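Local coordinates for protein RNA polymerase II subunit A C-terminal domain phosphatase SSU72 (Homo sapiens, PDB 4H3K) that removes phosphate from phosphoserine and phosphothreonine in the C-terminal domain of RNA polymerase II, acting in RNA processing and termination, at residues 36-41 against 159-164; 56-61 against 117-122; 65-70 against 93-98; 73-78 against 86-91. The protein carries 1 engineered substitution. All blocks are in the same frame, centred on the assembly; numbering follows the deposited sequence.

Overall arrangement
Interaction 1 marks the phosphate site, with its centre about 6 Å from that of the chain. It joins the phosphate-binding loop to residues 159-164. Interaction 2 lies about 15 Å away, centre to centre, at the end of edge strand 52-57. The two touch where Ser39 OG lies 3.6 Å from Phe56 O. Interactions 3 and 4 lie farther out, their centres about 18 and 19 Å from that of interaction 1. Interaction 3 ties the hairpin's connecting loop, and interaction 4 its second strand, to helix 81-98. Asn73 of interaction 4 joins them: its ND2 is 2.9 Å from Tyr96 OH, probably a hydrogen bond. Phe77, packed against Arg117, connects interaction 4 with interaction 2.

Interaction 1 of 4, residues 36-41 against 159-164; sequences QNRSME and VDIQDN. With PO4 (phosphate ion), chain F.
The guanidinium of Arg38 has Asp163 over one face, and a phosphate ion and Ile161 O at its edge. Asp163 CB lies 3.7 Å from Arg38 NE, offset toward the rim of the flat group. The Asp163 carboxylate is stacked on the guanidinium, their planes 12° apart. Asp163 OD2 is 3.8 Å from Arg38 NH2, a long salt bridge in which no N-H points at the oxygen. The site is the P-loop of the CX5R phosphatases, set between strand 27-32 and helix 38-48. Ser32, which also bonds the ion, stands where that motif has its cysteine and is probably the engineered substitution. The phosphate ion, probably from the crystallisation liquor, is held by backbone and side chain together. Arg38 NE gives a nearly straight 2.6 Å bond to phosphate O3, and Arg38 NH2 gives a 2.8 Å bond to O4. The backbone N of Arg38 also reaches O3, so one residue grips that oxygen twice. Gln36 N and Asn37 N both donate to O1. On the other side Arg38 NH1 bonds Ile161 O at 2.9 Å, almost in line with the carbonyl. NH1 also has Glu132 as a salt-bridge partner. The bend at chi3 (-69°) turns the guanidinium edge to the ion. Ile161 CG2 packs along the arm, 3.8 Å from Arg38 CD. A leucine here would probably leave phosphate O3 and O4 without their side-chain donors and Ile161 O without its mate. Asp163 OD2 lies 3.0 Å from phosphate O2.

Interaction 2 of 4, residues 56-61 against 117-122; sequences FGTGTH and RFQNCK
Phe56 lays its side chain against Phe118 and, farther out, Cys121. Its CB sits beside the start of the 3-10 turn, 3.8 Å from Phe118 CB. With CG anti to the carbonyl carbon (chi1 -57°), the ring is directed along the 117-122 segment. CG and CD1 pass close to Phe118 CA. CD2 meets the rim of the other ring, 4.0 Å from Phe118 CD1. The pair is T-shaped: Phe118 turns its edge to the Phe56 face, with centroids 5.7 Å apart and planes at 90°. Farther out, Phe56 CE1 touches Cys121 CB at 3.5 Å. At the tip, CZ is 3.8 Å from Cys121 SG. The sulfur approaches the ring obliquely, in a sulfur-aromatic contact.

The backbones also meet here. Gly57 and Arg117 form a single beta bridge, and Phe118 N donates to Gly57 O over 2.9 Å with an N-H...O angle of 169°. Arg117 CA adds a CA-H...O contact to the same oxygen. Thr58 CG2 runs alongside Phe118 CB, pointing the same way. The hydroxyl of Thr58 is bonded to Gln138. The Arg117 chain bends at chi3 and brings NH1 to Gly59 O, but the modelled separation is too short to be trusted.

The 117-122 segment thus packs against the end of strand 52-57, an outermost strand of the central sheet. Phe118 also touches Val31 on the adjacent strand 27-32 and Asp142 on helix 133-145. Phe56 reaches Ala29 on the same neighbouring strand.

Interaction 3 of 4, residues 65-70 against 93-98; sequences PGPAPD and KELYTQ
Tyr96 meets residues 65-67 with the edge and hydroxyl end of its ring, while Leu95 meets them with a methyl. The two side chains leave successive positions of helix 81-98 and lie one over the other. Leu95 CG sits 4.3 Å above one face of the Tyr96 ring, over its centre. The ring edge turns to the loop, where Pro65 O lies in the ring plane, 3.4 Å from Tyr96 CE1. Beyond it, Tyr96 OH comes within 3.5 Å of Gly66 CA. The pyrrolidine of Pro67 crosses the tyrosine obliquely, with CD 3.6 Å from Tyr96 OH.

Residues 65-70 belong to the loop joining strands 62-64 and 73-75 of a beta hairpin. This contact therefore fastens the hairpin's connection to the last turns of helix 81-98. Leu95 works beside the ring. Its CG extends away from the backbone N (chi1 173°), and this carries CD2 to the loop. That methyl is 3.6 Å from Pro67 CA and 3.9 Å from Pro67 CB. No hydrogen bond crosses between the two segments. Polar help comes from Asn73 at the far end of the loop, whose ND2 bonds Tyr96 OH and more weakly Pro65 O. A phenylalanine in place of Tyr96 would probably leave Asn73 ND2 without its hydroxyl partner and open a gap beside Gly66 and Pro67. Ile101 of helix 101-109 touches both Pro65 and the Tyr96 side chain.

Interaction 4 of 4, residues 73-78 against 86-91; sequences NVYDFK and NDLLRK
Strand 73-75 runs roughly antiparallel to helix segment 86-91, at 152° between their directions, with the axes 11.4 Å apart at closest approach. Side chains span that gap. Tyr75 points its hydroxyl at the helix and donates to Asp87 OD2. The modelled 2.4 Å between Tyr75 OH and Asp87 OD2 is very short, so its exact length is doubtful. The oxygen lies at the ring edge, in the ring plane, while the carboxylate stands nearly square to the ring, at 88°. The Asp87 carboxylate carbon is anti to its own backbone N (chi1 -179°), which directs the group to the strand. Leu88 CD1 comes in beside the same hydroxyl and also packs on Asn73, 3.8 Å from ND2. That amide nitrogen has its polar partner in Tyr96 OH. On the other branch, Asn73 OD1 is 3.4 Å from Lys91 CE, the two side chains running in opposite directions. After the strand, Asp76 OD1 accepts from Lys78 N at 3.0 Å, an Asx turn. Leu88 also touches Leu102 and Leu105 of helix 101-109. This is a hairpin-on-helix packing: the second strand of the antiparallel pair 62-64 and 73-75 lies against helix 81-98.

Interaction 1 of 4, residues 36-41 against 159-164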
# COMPACT_ATOMS: atom_id res chain seq x y z
N GLN B 36 -11.26 12.96 -18.54
CA GLN B 36 -12.05 13.18 -19.76
C GLN B 36 -11.45 12.47 -20.97
O GLN B 36 -12.19 11.92 -21.79
CB GLN B 36 -12.10 14.66 -20.08
CG GLN B 36 -12.99 15.47 -19.15
CD GLN B 36 -14.47 15.13 -19.36
OE1 GLN B 36 -14.83 14.47 -20.33
NE2 GLN B 36 -15.32 15.56 -18.44
N ASN B 37 -10.12 12.52 -21.07
CA ASN B 37 -9.42 12.17 -22.30
C ASN B 37 -8.41 11.03 -22.12
O ASN B 37 -8.71 9.90 -22.45
CB ASN B 37 -8.79 13.44 -22.92
CG ASN B 37 -8.00 13.16 -24.20
OD1 ASN B 37 -6.99 13.82 -24.50
ND2 ASN B 37 -8.46 12.20 -24.97
N ARG B 38 -7.22 11.31 -21.58
CA ARG B 38 -6.18 10.27 -21.46
C ARG B 38 -6.62 9.05 -20.63
O ARG B 38 -6.43 7.90 -21.04
CB ARG B 38 -4.88 10.90 -20.97
CG ARG B 38 -4.36 11.93 -21.98
CD ARG B 38 -3.36 12.87 -21.33
NE ARG B 38 -4.01 13.76 -20.35
CZ ARG B 38 -3.35 14.54 -19.51
NH1 ARG B 38 -2.03 14.56 -19.52
NH2 ARG B 38 -4.01 15.32 -18.64
N SER B 39 -7.23 9.30 -19.48
CA SER B 39 -7.64 8.21 -18.60
C SER B 39 -8.84 7.45 -19.15
O SER B 39 -8.95 6.25 -18.92
CB SER B 39 -7.91 8.72 -17.15
OG SER B 39 -8.87 9.80 -17.16
N MET B 40 -9.72 8.12 -19.89
CA MET B 40 -10.92 7.49 -20.41
C MET B 40 -10.64 6.65 -21.67
O MET B 40 -11.21 5.56 -21.84
CB MET B 40 -12.02 8.53 -20.64
CG MET B 40 -12.50 9.12 -19.32
SD MET B 40 -13.35 7.87 -18.33
CE MET B 40 -15.00 7.90 -19.08
N GLU B 41 -9.78 7.16 -22.54
CA GLU B 41 -9.22 6.35 -23.64
C GLU B 41 -8.59 5.06 -23.11
O GLU B 41 -8.77 3.97 -23.68
CB GLU B 41 -8.18 7.18 -24.40
CG GLU B 41 -7.88 6.66 -25.83
CD GLU B 41 -9.12 6.64 -26.71
OE1 GLU B 41 -9.39 5.59 -27.28
OE2 GLU B 41 -9.84 7.65 -26.79
N VAL B 159 3.43 7.82 -17.01
CA VAL B 159 3.91 8.08 -18.39
C VAL B 159 3.39 9.44 -18.80
O VAL B 159 2.20 9.65 -18.75
CB VAL B 159 3.26 7.21 -19.49
CG1 VAL B 159 4.19 7.15 -20.75
CG2 VAL B 159 2.77 5.91 -19.03
N ASP B 160 4.26 10.35 -19.24
CA ASP B 160 3.80 11.63 -19.76
C ASP B 160 3.06 11.46 -21.09
O ASP B 160 3.63 11.10 -22.10
CB ASP B 160 4.93 12.65 -19.90
CG ASP B 160 5.26 13.36 -18.58
OD1 ASP B 160 4.62 13.11 -17.54
OD2 ASP B 160 6.20 14.17 -18.59
N ILE B 161 1.75 11.75 -21.06
CA ILE B 161 0.95 11.71 -22.28
C ILE B 161 0.34 13.08 -22.53
O ILE B 161 -0.35 13.63 -21.66
CB ILE B 161 -0.17 10.66 -22.19
CG1 ILE B 161 0.40 9.24 -21.95
CG2 ILE B 161 -1.08 10.72 -23.46
CD1 ILE B 161 -0.66 8.27 -21.28
N GLN B 162 0.54 13.62 -23.73
CA GLN B 162 -0.05 14.92 -24.07
C GLN B 162 -1.57 14.84 -24.13
O GLN B 162 -2.16 13.84 -24.59
CB GLN B 162 0.51 15.44 -25.40
CG GLN B 162 1.97 15.87 -25.30
CD GLN B 162 2.42 16.78 -26.45
OE1 GLN B 162 2.08 16.53 -27.62
NE2 GLN B 162 3.19 17.82 -26.12
N ASP B 163 -2.21 15.91 -23.68
CA ASP B 163 -3.65 15.92 -23.61
C ASP B 163 -4.29 16.32 -24.96
O ASP B 163 -4.81 17.43 -25.10
CB ASP B 163 -4.14 16.82 -22.47
CG ASP B 163 -5.62 16.66 -22.21
OD1 ASP B 163 -6.34 15.98 -22.98
OD2 ASP B 163 -6.09 17.24 -21.22
N ASN B 164 -4.24 15.42 -25.94
CA ASN B 164 -5.03 15.56 -27.17
C ASN B 164 -5.47 14.15 -27.57
O ASN B 164 -4.93 13.17 -27.03
CB ASN B 164 -4.24 16.26 -28.29
CG ASN B 164 -2.98 15.50 -28.68
OD1 ASN B 164 -3.05 14.37 -29.17
ND2 ASN B 164 -1.82 16.12 -28.48
P PO4 F . -7.59 14.45 -19.28
O1 PO4 F . -8.61 13.51 -18.73
O2 PO4 F . -8.25 15.55 -20.13
O3 PO4 F . -6.60 13.74 -20.18
O4 PO4 F . -6.78 15.13 -18.21

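Interaction 2 of 4, residues 56-61 against 117-122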
# COMPACT_ATOMS: atom_id res chain seq x y z
N PHE B 56 -9.84 8.02 -13.01
CA PHE B 56 -10.01 9.16 -12.12
C PHE B 56 -9.29 10.35 -12.69
O PHE B 56 -8.48 10.22 -13.60
CB PHE B 56 -9.42 8.87 -10.72
CG PHE B 56 -9.99 7.66 -10.05
CD1 PHE B 56 -11.18 7.75 -9.34
CD2 PHE B 56 -9.34 6.41 -10.16
CE1 PHE B 56 -11.73 6.63 -8.73
CE2 PHE B 56 -9.87 5.29 -9.56
CZ PHE B 56 -11.07 5.39 -8.83
N GLY B 57 -9.59 11.52 -12.12
CA GLY B 57 -8.82 12.73 -12.37
C GLY B 57 -8.33 13.31 -11.04
O GLY B 57 -8.98 13.16 -10.02
N THR B 58 -7.17 13.97 -11.05
CA THR B 58 -6.68 14.63 -9.84
C THR B 58 -6.85 16.13 -9.85
O THR B 58 -6.55 16.78 -8.84
CB THR B 58 -5.19 14.38 -9.62
OG1 THR B 58 -4.49 14.72 -10.82
CG2 THR B 58 -4.94 12.90 -9.24
N GLY B 59 -7.31 16.70 -10.97
CA GLY B 59 -7.45 18.15 -11.08
C GLY B 59 -8.46 18.72 -10.09
O GLY B 59 -9.38 18.01 -9.63
N THR B 60 -8.30 20.00 -9.77
CA THR B 60 -9.26 20.72 -8.95
C THR B 60 -10.64 20.81 -9.62
O THR B 60 -11.67 20.92 -8.96
CB THR B 60 -8.69 22.14 -8.66
OG1 THR B 60 -7.43 21.99 -7.96
CG2 THR B 60 -9.61 22.91 -7.78
N HIS B 61 -10.64 20.79 -10.95
CA HIS B 61 -11.85 20.93 -11.75
C HIS B 61 -11.63 20.25 -13.10
O HIS B 61 -10.52 19.86 -13.43
CB HIS B 61 -12.18 22.41 -11.97
CG HIS B 61 -11.03 23.19 -12.54
ND1 HIS B 61 -10.86 23.38 -13.89
CD2 HIS B 61 -9.98 23.79 -11.93
CE1 HIS B 61 -9.76 24.09 -14.10
NE2 HIS B 61 -9.21 24.34 -12.93
N ARG B 117 -13.13 12.13 -9.09
CA ARG B 117 -11.94 12.63 -8.44
C ARG B 117 -11.23 11.50 -7.70
O ARG B 117 -11.83 10.84 -6.83
CB ARG B 117 -12.27 13.70 -7.41
CG ARG B 117 -12.87 14.97 -7.98
CD ARG B 117 -12.96 16.14 -6.95
NE ARG B 117 -11.83 16.32 -6.02
CZ ARG B 117 -10.61 16.76 -6.34
NH1 ARG B 117 -10.29 17.05 -7.59
NH2 ARG B 117 -9.70 16.92 -5.39
N PHE B 118 -9.95 11.31 -8.01
CA PHE B 118 -9.12 10.33 -7.30
C PHE B 118 -9.13 10.53 -5.77
O PHE B 118 -9.22 9.57 -4.99
CB PHE B 118 -7.67 10.44 -7.78
CG PHE B 118 -6.77 9.39 -7.21
CD1 PHE B 118 -6.64 8.15 -7.83
CD2 PHE B 118 -6.04 9.64 -6.06
CE1 PHE B 118 -5.80 7.17 -7.29
CE2 PHE B 118 -5.20 8.69 -5.51
CZ PHE B 118 -5.08 7.44 -6.13
N GLN B 119 -9.00 11.78 -5.35
CA GLN B 119 -8.88 12.09 -3.93
C GLN B 119 -10.15 11.71 -3.16
O GLN B 119 -10.12 11.63 -1.93
CB GLN B 119 -8.50 13.56 -3.71
CG GLN B 119 -7.13 13.94 -4.29
CD GLN B 119 -7.14 14.48 -5.74
OE1 GLN B 119 -6.29 15.28 -6.07
NE2 GLN B 119 -8.08 14.03 -6.57
N ASN B 120 -11.25 11.44 -3.87
CA ASN B 120 -12.53 11.06 -3.23
C ASN B 120 -12.78 9.58 -3.12
O ASN B 120 -13.69 9.17 -2.40
CB ASN B 120 -13.75 11.64 -3.95
CG ASN B 120 -13.79 13.14 -3.88
OD1 ASN B 120 -13.27 13.76 -2.94
ND2 ASN B 120 -14.40 13.74 -4.90
N CYS B 121 -12.03 8.78 -3.87
CA CYS B 121 -12.28 7.34 -3.87
C CYS B 121 -11.42 6.61 -2.85
O CYS B 121 -10.36 7.10 -2.45
CB CYS B 121 -12.06 6.75 -5.26
SG CYS B 121 -12.72 5.07 -5.44
N LYS B 122 -11.89 5.42 -2.49
CA LYS B 122 -11.34 4.60 -1.40
C LYS B 122 -11.09 3.13 -1.84
O LYS B 122 -10.95 2.25 -0.98
CB LYS B 122 -12.31 4.63 -0.21
CG LYS B 122 -13.77 4.17 -0.54
CD LYS B 122 -14.23 4.56 -1.99
CE LYS B 122 -15.72 4.88 -2.07
NZ LYS B 122 -16.48 3.73 -2.64

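Interaction 3 of 4, residues 65-70 against 93-98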
# COMPACT_ATOMS: atom_id res chain seq x y z
N PRO B 65 -11.25 21.48 -23.88
CA PRO B 65 -10.83 22.52 -24.82
C PRO B 65 -12.01 23.40 -25.25
O PRO B 65 -13.13 22.91 -25.30
CB PRO B 65 -10.30 21.71 -26.02
CG PRO B 65 -9.85 20.39 -25.43
CD PRO B 65 -10.82 20.12 -24.31
N GLY B 66 -11.76 24.67 -25.53
CA GLY B 66 -12.80 25.57 -26.05
C GLY B 66 -12.34 26.25 -27.33
O GLY B 66 -11.42 25.75 -27.99
N PRO B 67 -12.93 27.42 -27.66
CA PRO B 67 -12.69 28.11 -28.94
C PRO B 67 -11.25 28.61 -29.13
O PRO B 67 -10.84 28.90 -30.25
CB PRO B 67 -13.69 29.28 -28.91
CG PRO B 67 -13.96 29.54 -27.48
CD PRO B 67 -13.86 28.18 -26.80
N ALA B 68 -10.51 28.73 -28.04
CA ALA B 68 -9.12 29.12 -28.12
C ALA B 68 -8.36 28.43 -26.99
O ALA B 68 -8.96 28.07 -25.96
CB ALA B 68 -8.99 30.64 -28.04
N PRO B 69 -7.05 28.21 -27.19
CA PRO B 69 -6.22 27.58 -26.15
C PRO B 69 -6.28 28.24 -24.77
O PRO B 69 -6.14 27.55 -23.76
CB PRO B 69 -4.81 27.66 -26.75
CG PRO B 69 -5.07 27.51 -28.24
CD PRO B 69 -6.32 28.36 -28.46
N ASP B 70 -6.49 29.56 -24.71
CA ASP B 70 -6.64 30.27 -23.43
C ASP B 70 -8.12 30.49 -23.04
O ASP B 70 -8.45 31.35 -22.20
CB ASP B 70 -5.86 31.60 -23.43
CG ASP B 70 -6.42 32.62 -24.43
OD1 ASP B 70 -7.03 32.21 -25.44
OD2 ASP B 70 -6.26 33.84 -24.19
N LYS B 93 -22.51 23.78 -31.56
CA LYS B 93 -22.65 22.43 -32.08
C LYS B 93 -21.51 22.11 -33.03
O LYS B 93 -21.02 20.99 -33.07
CB LYS B 93 -24.00 22.29 -32.80
CG LYS B 93 -24.06 21.21 -33.88
CD LYS B 93 -24.66 21.78 -35.17
CE LYS B 93 -24.06 21.12 -36.41
NZ LYS B 93 -24.42 19.68 -36.48
N GLU B 94 -21.08 23.11 -33.78
CA GLU B 94 -20.17 22.91 -34.89
C GLU B 94 -18.74 22.74 -34.43
O GLU B 94 -18.05 21.83 -34.89
CB GLU B 94 -20.26 24.08 -35.87
CG GLU B 94 -19.24 24.01 -36.99
CD GLU B 94 -19.86 24.24 -38.35
OE1 GLU B 94 -20.89 24.95 -38.42
OE2 GLU B 94 -19.32 23.70 -39.35
N LEU B 95 -18.31 23.61 -33.52
CA LEU B 95 -16.95 23.56 -33.01
C LEU B 95 -16.69 22.25 -32.28
O LEU B 95 -15.66 21.63 -32.47
CB LEU B 95 -16.62 24.77 -32.12
CG LEU B 95 -15.28 24.78 -31.38
CD1 LEU B 95 -14.07 24.71 -32.32
CD2 LEU B 95 -15.17 25.99 -30.46
N TYR B 96 -17.66 21.82 -31.46
CA TYR B 96 -17.48 20.64 -30.59
C TYR B 96 -17.81 19.31 -31.28
O TYR B 96 -17.53 18.24 -30.73
CB TYR B 96 -18.20 20.84 -29.25
CG TYR B 96 -17.69 22.07 -28.52
CD1 TYR B 96 -16.46 22.04 -27.85
CD2 TYR B 96 -18.41 23.26 -28.53
CE1 TYR B 96 -15.97 23.17 -27.19
CE2 TYR B 96 -17.92 24.39 -27.89
CZ TYR B 96 -16.71 24.33 -27.22
OH TYR B 96 -16.22 25.44 -26.58
N THR B 97 -18.37 19.39 -32.50
CA THR B 97 -18.38 18.23 -33.40
C THR B 97 -17.00 18.13 -34.05
O THR B 97 -16.43 17.05 -34.15
CB THR B 97 -19.48 18.30 -34.50
OG1 THR B 97 -20.73 18.61 -33.90
CG2 THR B 97 -19.60 16.95 -35.24
N GLN B 98 -16.45 19.28 -34.44
CA GLN B 98 -15.21 19.37 -35.21
C GLN B 98 -13.99 18.93 -34.42
O GLN B 98 -13.14 18.20 -34.93
CB GLN B 98 -14.99 20.81 -35.66
CG GLN B 98 -14.68 20.95 -37.12
CD GLN B 98 -15.90 20.74 -38.00
OE1 GLN B 98 -16.60 21.70 -38.36
NE2 GLN B 98 -16.19 19.48 -38.33

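Interaction 4 of 4, residues 73-78 against 86-91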
# COMPACT_ATOMS: atom_id res chain seq x y z
N ASN B 73 -13.26 25.30 -21.52
CA ASN B 73 -14.49 25.17 -20.77
C ASN B 73 -14.20 24.52 -19.44
O ASN B 73 -13.44 23.55 -19.35
CB ASN B 73 -15.47 24.34 -21.57
CG ASN B 73 -15.87 25.02 -22.85
OD1 ASN B 73 -16.54 26.05 -22.82
ND2 ASN B 73 -15.44 24.47 -23.98
N VAL B 74 -14.80 25.05 -18.39
CA VAL B 74 -14.52 24.52 -17.07
C VAL B 74 -15.81 24.04 -16.41
O VAL B 74 -16.83 24.71 -16.52
CB VAL B 74 -13.79 25.56 -16.18
CG1 VAL B 74 -13.63 25.03 -14.78
CG2 VAL B 74 -12.43 25.88 -16.75
N TYR B 75 -15.74 22.89 -15.74
CA TYR B 75 -16.86 22.30 -14.99
C TYR B 75 -16.42 21.78 -13.61
O TYR B 75 -15.24 21.49 -13.38
CB TYR B 75 -17.47 21.13 -15.77
CG TYR B 75 -17.97 21.52 -17.12
CD1 TYR B 75 -19.27 21.98 -17.30
CD2 TYR B 75 -17.13 21.44 -18.22
CE1 TYR B 75 -19.73 22.36 -18.56
CE2 TYR B 75 -17.58 21.81 -19.48
CZ TYR B 75 -18.88 22.26 -19.64
OH TYR B 75 -19.30 22.62 -20.89
N ASP B 76 -17.39 21.63 -12.71
CA ASP B 76 -17.21 20.90 -11.47
C ASP B 76 -17.12 19.39 -11.79
O ASP B 76 -17.66 18.92 -12.79
CB ASP B 76 -18.40 21.18 -10.53
CG ASP B 76 -18.10 20.81 -9.08
OD1 ASP B 76 -17.67 19.67 -8.80
OD2 ASP B 76 -18.30 21.68 -8.19
N PHE B 77 -16.45 18.63 -10.93
CA PHE B 77 -16.49 17.17 -11.03
C PHE B 77 -17.88 16.53 -10.81
O PHE B 77 -18.11 15.39 -11.24
CB PHE B 77 -15.47 16.55 -10.08
CG PHE B 77 -14.16 16.30 -10.71
CD1 PHE B 77 -13.17 17.27 -10.67
CD2 PHE B 77 -13.88 15.07 -11.34
CE1 PHE B 77 -11.92 17.05 -11.25
CE2 PHE B 77 -12.63 14.83 -11.92
CZ PHE B 77 -11.65 15.82 -11.89
N LYS B 78 -18.79 17.27 -10.16
CA LYS B 78 -20.16 16.80 -9.94
C LYS B 78 -21.01 16.78 -11.22
O LYS B 78 -22.08 16.22 -11.22
CB LYS B 78 -20.85 17.62 -8.83
CG LYS B 78 -20.34 17.29 -7.42
CD LYS B 78 -20.35 18.51 -6.52
CE LYS B 78 -19.14 18.48 -5.59
NZ LYS B 78 -19.48 18.14 -4.16
N ASN B 86 -24.60 18.39 -23.52
CA ASN B 86 -25.72 19.29 -23.84
C ASN B 86 -25.33 20.75 -23.73
O ASN B 86 -25.72 21.56 -24.57
CB ASN B 86 -26.93 19.00 -22.96
CG ASN B 86 -27.48 17.61 -23.19
OD1 ASN B 86 -27.55 17.14 -24.32
ND2 ASN B 86 -27.86 16.95 -22.12
N ASP B 87 -24.55 21.09 -22.72
CA ASP B 87 -23.97 22.42 -22.59
C ASP B 87 -23.15 22.79 -23.84
O ASP B 87 -23.33 23.87 -24.41
CB ASP B 87 -23.12 22.53 -21.33
CG ASP B 87 -22.51 23.91 -21.15
OD1 ASP B 87 -23.27 24.88 -20.95
OD2 ASP B 87 -21.27 24.04 -21.19
N LEU B 88 -22.27 21.89 -24.28
CA LEU B 88 -21.45 22.16 -25.46
C LEU B 88 -22.25 22.13 -26.78
O LEU B 88 -21.89 22.82 -27.75
CB LEU B 88 -20.24 21.22 -25.51
CG LEU B 88 -18.88 21.72 -24.98
CD1 LEU B 88 -18.94 22.94 -24.05
CD2 LEU B 88 -18.09 20.60 -24.32
N LEU B 89 -23.32 21.34 -26.81
CA LEU B 89 -24.17 21.24 -28.00
C LEU B 89 -24.90 22.56 -28.22
O LEU B 89 -25.06 22.99 -29.36
CB LEU B 89 -25.15 20.05 -27.89
CG LEU B 89 -26.07 19.66 -29.06
CD1 LEU B 89 -25.31 19.07 -30.25
CD2 LEU B 89 -27.15 18.69 -28.59
N ARG B 90 -25.30 23.20 -27.12
CA ARG B 90 -25.91 24.53 -27.12
C ARG B 90 -24.91 25.60 -27.54
O ARG B 90 -25.21 26.42 -28.41
CB ARG B 90 -26.47 24.92 -25.74
CG ARG B 90 -27.38 23.89 -25.07
CD ARG B 90 -28.32 24.52 -24.03
NE ARG B 90 -29.50 25.12 -24.68
CZ ARG B 90 -30.46 24.42 -25.31
NH1 ARG B 90 -30.40 23.09 -25.38
NH2 ARG B 90 -31.47 25.06 -25.87
N LYS B 91 -23.73 25.60 -26.93
CA LYS B 91 -22.75 26.67 -27.12
C LYS B 91 -22.35 26.79 -28.59
O LYS B 91 -22.45 27.87 -29.18
CB LYS B 91 -21.55 26.52 -26.18
CG LYS B 91 -21.84 26.87 -24.73
CD LYS B 91 -20.74 26.34 -23.81
CE LYS B 91 -19.57 27.29 -23.74
NZ LYS B 91 -19.82 28.34 -22.70